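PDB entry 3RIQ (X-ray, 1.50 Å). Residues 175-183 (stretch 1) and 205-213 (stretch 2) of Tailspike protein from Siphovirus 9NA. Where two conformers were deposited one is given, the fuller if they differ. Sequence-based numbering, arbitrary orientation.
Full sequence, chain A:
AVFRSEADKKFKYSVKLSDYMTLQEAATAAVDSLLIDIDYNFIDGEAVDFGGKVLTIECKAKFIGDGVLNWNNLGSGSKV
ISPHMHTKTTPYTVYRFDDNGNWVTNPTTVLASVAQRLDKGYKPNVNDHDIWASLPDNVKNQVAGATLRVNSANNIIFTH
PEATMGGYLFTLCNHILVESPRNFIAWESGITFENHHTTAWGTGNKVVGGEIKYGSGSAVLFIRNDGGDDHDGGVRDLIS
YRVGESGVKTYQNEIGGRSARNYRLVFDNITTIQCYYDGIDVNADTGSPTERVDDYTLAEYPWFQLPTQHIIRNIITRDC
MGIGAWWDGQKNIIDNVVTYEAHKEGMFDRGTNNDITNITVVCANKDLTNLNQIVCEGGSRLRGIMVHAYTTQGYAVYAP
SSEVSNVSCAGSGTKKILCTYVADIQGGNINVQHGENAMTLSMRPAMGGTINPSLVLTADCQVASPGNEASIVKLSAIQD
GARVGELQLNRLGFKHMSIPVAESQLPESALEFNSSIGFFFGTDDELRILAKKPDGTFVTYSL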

# COMPACT_ATOMS: atom_id res chain seq x y z
N HIS A 175 -10.97 -21.68 -14.57
CA HIS A 175 -10.65 -20.48 -15.36
C HIS A 175 -11.90 -19.67 -15.67
O HIS A 175 -12.06 -19.15 -16.79
CB HIS A 175 -9.81 -20.84 -16.58
CG HIS A 175 -8.47 -21.39 -16.20
ND1 HIS A 175 -7.43 -20.60 -15.76
CD2 HIS A 175 -8.03 -22.67 -16.11
CE1 HIS A 175 -6.39 -21.36 -15.45
NE2 HIS A 175 -6.74 -22.63 -15.64
N ILE A 176 -12.77 -19.55 -14.66
CA ILE A 176 -13.87 -18.58 -14.76
C ILE A 176 -13.33 -17.22 -14.30
O ILE A 176 -12.79 -17.08 -13.20
CB ILE A 176 -15.06 -18.99 -13.85
CG1 ILE A 176 -15.53 -20.42 -14.19
CG2 ILE A 176 -16.17 -17.94 -13.96
CD1 ILE A 176 -16.04 -20.61 -15.60
N LEU A 177 -13.48 -16.20 -15.15
CA LEU A 177 -13.14 -14.82 -14.75
C LEU A 177 -14.40 -14.01 -14.68
O LEU A 177 -15.11 -13.91 -15.68
CB LEU A 177 -12.18 -14.20 -15.80
CG LEU A 177 -11.93 -12.69 -15.63
CD1 LEU A 177 -11.22 -12.36 -14.27
CD2 LEU A 177 -11.05 -12.22 -16.81
N VAL A 178 -14.70 -13.46 -13.49
CA VAL A 178 -15.84 -12.56 -13.32
C VAL A 178 -15.33 -11.14 -13.11
O VAL A 178 -14.68 -10.86 -12.09
CB VAL A 178 -16.73 -12.98 -12.13
CG1 VAL A 178 -18.00 -12.10 -12.08
CG2 VAL A 178 -17.07 -14.45 -12.21
N GLU A 179 -15.58 -10.27 -14.09
CA GLU A 179 -15.11 -8.89 -14.01
C GLU A 179 -16.22 -7.96 -13.55
O GLU A 179 -17.32 -7.96 -14.11
CB GLU A 179 -14.62 -8.39 -15.36
CG GLU A 179 -13.29 -9.08 -15.77
CD GLU A 179 -12.72 -8.60 -17.10
OE1 GLU A 179 -13.50 -8.16 -17.99
OE2 GLU A 179 -11.48 -8.72 -17.28
N SER A 180 -15.91 -7.18 -12.51
CA SER A 180 -16.74 -6.05 -12.11
C SER A 180 -18.24 -6.35 -11.88
O SER A 180 -19.10 -5.70 -12.49
CB SER A 180 -16.57 -4.90 -13.11
OG SER A 180 -17.34 -3.80 -12.69
N PRO A 181 -18.55 -7.29 -10.97
CA PRO A 181 -19.96 -7.36 -10.55
C PRO A 181 -20.43 -5.96 -10.11
O PRO A 181 -19.66 -5.20 -9.48
CB PRO A 181 -19.92 -8.31 -9.33
CG PRO A 181 -18.45 -8.27 -8.84
CD PRO A 181 -17.65 -8.11 -10.13
N ARG A 182 -21.67 -5.61 -10.44
CA ARG A 182 -22.18 -4.27 -10.12
C ARG A 182 -23.69 -4.27 -10.19
O ARG A 182 -24.26 -5.21 -10.76
CB ARG A 182 -21.61 -3.27 -11.12
CG ARG A 182 -21.88 -3.58 -12.61
CD ARG A 182 -21.07 -2.62 -13.53
NE ARG A 182 -21.53 -1.24 -13.43
CZ ARG A 182 -22.53 -0.74 -14.16
NH1 ARG A 182 -23.23 -1.52 -14.99
NH2 ARG A 182 -22.89 0.54 -13.98
N ASN A 183 -24.34 -3.27 -9.58
CA ASN A 183 -25.79 -3.36 -9.38
C ASN A 183 -26.16 -4.76 -8.87
O ASN A 183 -27.05 -5.44 -9.43
CB ASN A 183 -26.53 -3.05 -10.68
CG ASN A 183 -26.14 -1.71 -11.26
OD1 ASN A 183 -26.17 -0.70 -10.57
ND2 ASN A 183 -25.78 -1.69 -12.56
N ASN A 205 -10.13 -19.60 -11.03
CA ASN A 205 -11.44 -18.99 -10.84
C ASN A 205 -11.22 -17.72 -10.03
O ASN A 205 -10.61 -17.75 -8.92
CB ASN A 205 -12.36 -19.93 -10.10
CG ASN A 205 -12.69 -21.16 -10.93
OD1 ASN A 205 -12.92 -21.05 -12.15
ND2 ASN A 205 -12.82 -22.30 -10.26
N LYS A 206 -11.65 -16.60 -10.57
CA LYS A 206 -11.33 -15.29 -9.97
C LYS A 206 -12.43 -14.25 -10.17
O LYS A 206 -13.16 -14.30 -11.18
CB LYS A 206 -9.99 -14.79 -10.51
CG LYS A 206 -9.94 -14.35 -11.90
CD LYS A 206 -8.49 -14.00 -12.27
CE LYS A 206 -7.62 -15.26 -12.11
NZ LYS A 206 -6.22 -15.06 -12.48
N VAL A 207 -12.53 -13.33 -9.22
CA VAL A 207 -13.37 -12.14 -9.37
C VAL A 207 -12.42 -10.95 -9.34
O VAL A 207 -11.55 -10.86 -8.45
CB VAL A 207 -14.38 -12.06 -8.20
CG1 VAL A 207 -15.27 -10.77 -8.27
CG2 VAL A 207 -15.27 -13.35 -8.18
N VAL A 208 -12.60 -10.00 -10.27
CA VAL A 208 -11.76 -8.78 -10.32
C VAL A 208 -12.65 -7.57 -10.53
O VAL A 208 -13.33 -7.48 -11.56
CB VAL A 208 -10.75 -8.86 -11.52
CG1 VAL A 208 -9.89 -7.58 -11.58
CG2 VAL A 208 -9.89 -10.14 -11.40
N GLY A 209 -12.63 -6.62 -9.57
CA GLY A 209 -13.40 -5.38 -9.76
C GLY A 209 -14.75 -5.44 -9.10
O GLY A 209 -15.23 -6.54 -8.75
N GLY A 210 -15.40 -4.27 -8.98
CA GLY A 210 -16.82 -4.20 -8.66
C GLY A 210 -17.19 -4.21 -7.19
O GLY A 210 -16.37 -3.96 -6.29
N GLU A 211 -18.46 -4.51 -6.96
CA GLU A 211 -19.08 -4.43 -5.65
C GLU A 211 -20.23 -5.41 -5.56
O GLU A 211 -21.05 -5.52 -6.51
CB GLU A 211 -19.58 -3.00 -5.34
CG GLU A 211 -20.23 -2.90 -3.94
CD GLU A 211 -20.29 -1.48 -3.36
OE1 GLU A 211 -19.81 -0.52 -4.04
OE2 GLU A 211 -20.79 -1.33 -2.20
N ILE A 212 -20.28 -6.15 -4.45
CA ILE A 212 -21.37 -7.09 -4.16
C ILE A 212 -21.97 -6.66 -2.81
O ILE A 212 -21.21 -6.43 -1.85
CB ILE A 212 -20.80 -8.54 -4.09
CG1 ILE A 212 -20.39 -8.99 -5.52
CG2 ILE A 212 -21.82 -9.52 -3.45
CD1 ILE A 212 -19.53 -10.21 -5.55
N LYS A 213 -23.30 -6.61 -2.75
CA LYS A 213 -24.04 -6.07 -1.61
C LYS A 213 -24.99 -7.10 -1.02
O LYS A 213 -25.68 -7.82 -1.77
CB LYS A 213 -24.88 -4.87 -2.06
CG LYS A 213 -24.08 -3.83 -2.83
CD LYS A 213 -24.95 -2.61 -3.19
CE LYS A 213 -24.12 -1.63 -4.03
NZ LYS A 213 -24.86 -0.36 -4.38

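Parallel β-strands, whose partners run in the same direction, bond in a staggered pattern: a residue on one strand gives its NH and CO to two different residues on the other. The tailspike protein of Siphovirus 9NA offers a compact example, in which strands 176-179 and 206-208 run nearly parallel, their axes 4.8 Å apart at closest approach and their directions 19° apart.

The ladder opens with a side chain standing in for a backbone carbonyl. Asn 205 brings its OD1 to within 2.9 Å of Ile 176 N, and this amide hydrogen bond supplies the first rung. Asn 205 CA also approaches Ile 176 O at 3.3 Å, a CA-H...O contact.

Regular pairing follows. Lys 206 straddles Leu 177, its bridge partner: Lys 206 N donates to Ile 176 O at 2.9 Å, and Lys 206 O accepts from Val 178 N at the same distance. Its side chain shares a sheet face with that of Leu 177, where the aliphatic part of the lysine is useful: Leu 177 CD1 lies 3.3 Å from Lys 206 CG, while the charged NZ is hydrogen-bonded elsewhere in the structure.

Val 207 forms no backbone hydrogen bond to stretch 1, as the alternation requires. Its side chain turns to the other face with that of Val 178, and the two valines meet at 4.2 Å between Val 178 CB and Val 207 CG2. Val 207 CG1 also touches Pro 181 CD at 4.0 Å, extending the apolar patch beyond the strand.

At Val 208 the straddle repeats. Val 208 N donates to Val 178 O at 2.9 Å. Val 208 O accepts from Ser 180 N at 2.8 Å. Val 208 CG2 packs against Leu 177 CD1 at 3.9 Å on the face shared with Lys 206.

Two glycines follow, for different reasons: Gly 209 for its own backbone angles, Gly 210 for its closeness to Pro 181. At the angles of Gly 209, a CB would jam against the preceding carbonyl. Gly 209 O sits 3.2 Å from Pro 181 CD, buried without a hydrogen-bonding partner. At Gly 210 an ideal CB would fall 2.1 Å from Pro 181 O, a clash, whereas Gly 210 CA makes a 3.1 Å CA-H...O contact with that oxygen.

The same carbonyl receives the final bond, from Glu 211 N to Pro 181 O at 2.9 Å. Ile 212 closes the apolar contacts, its CG1 lying 3.9 Å from Pro 181 CB.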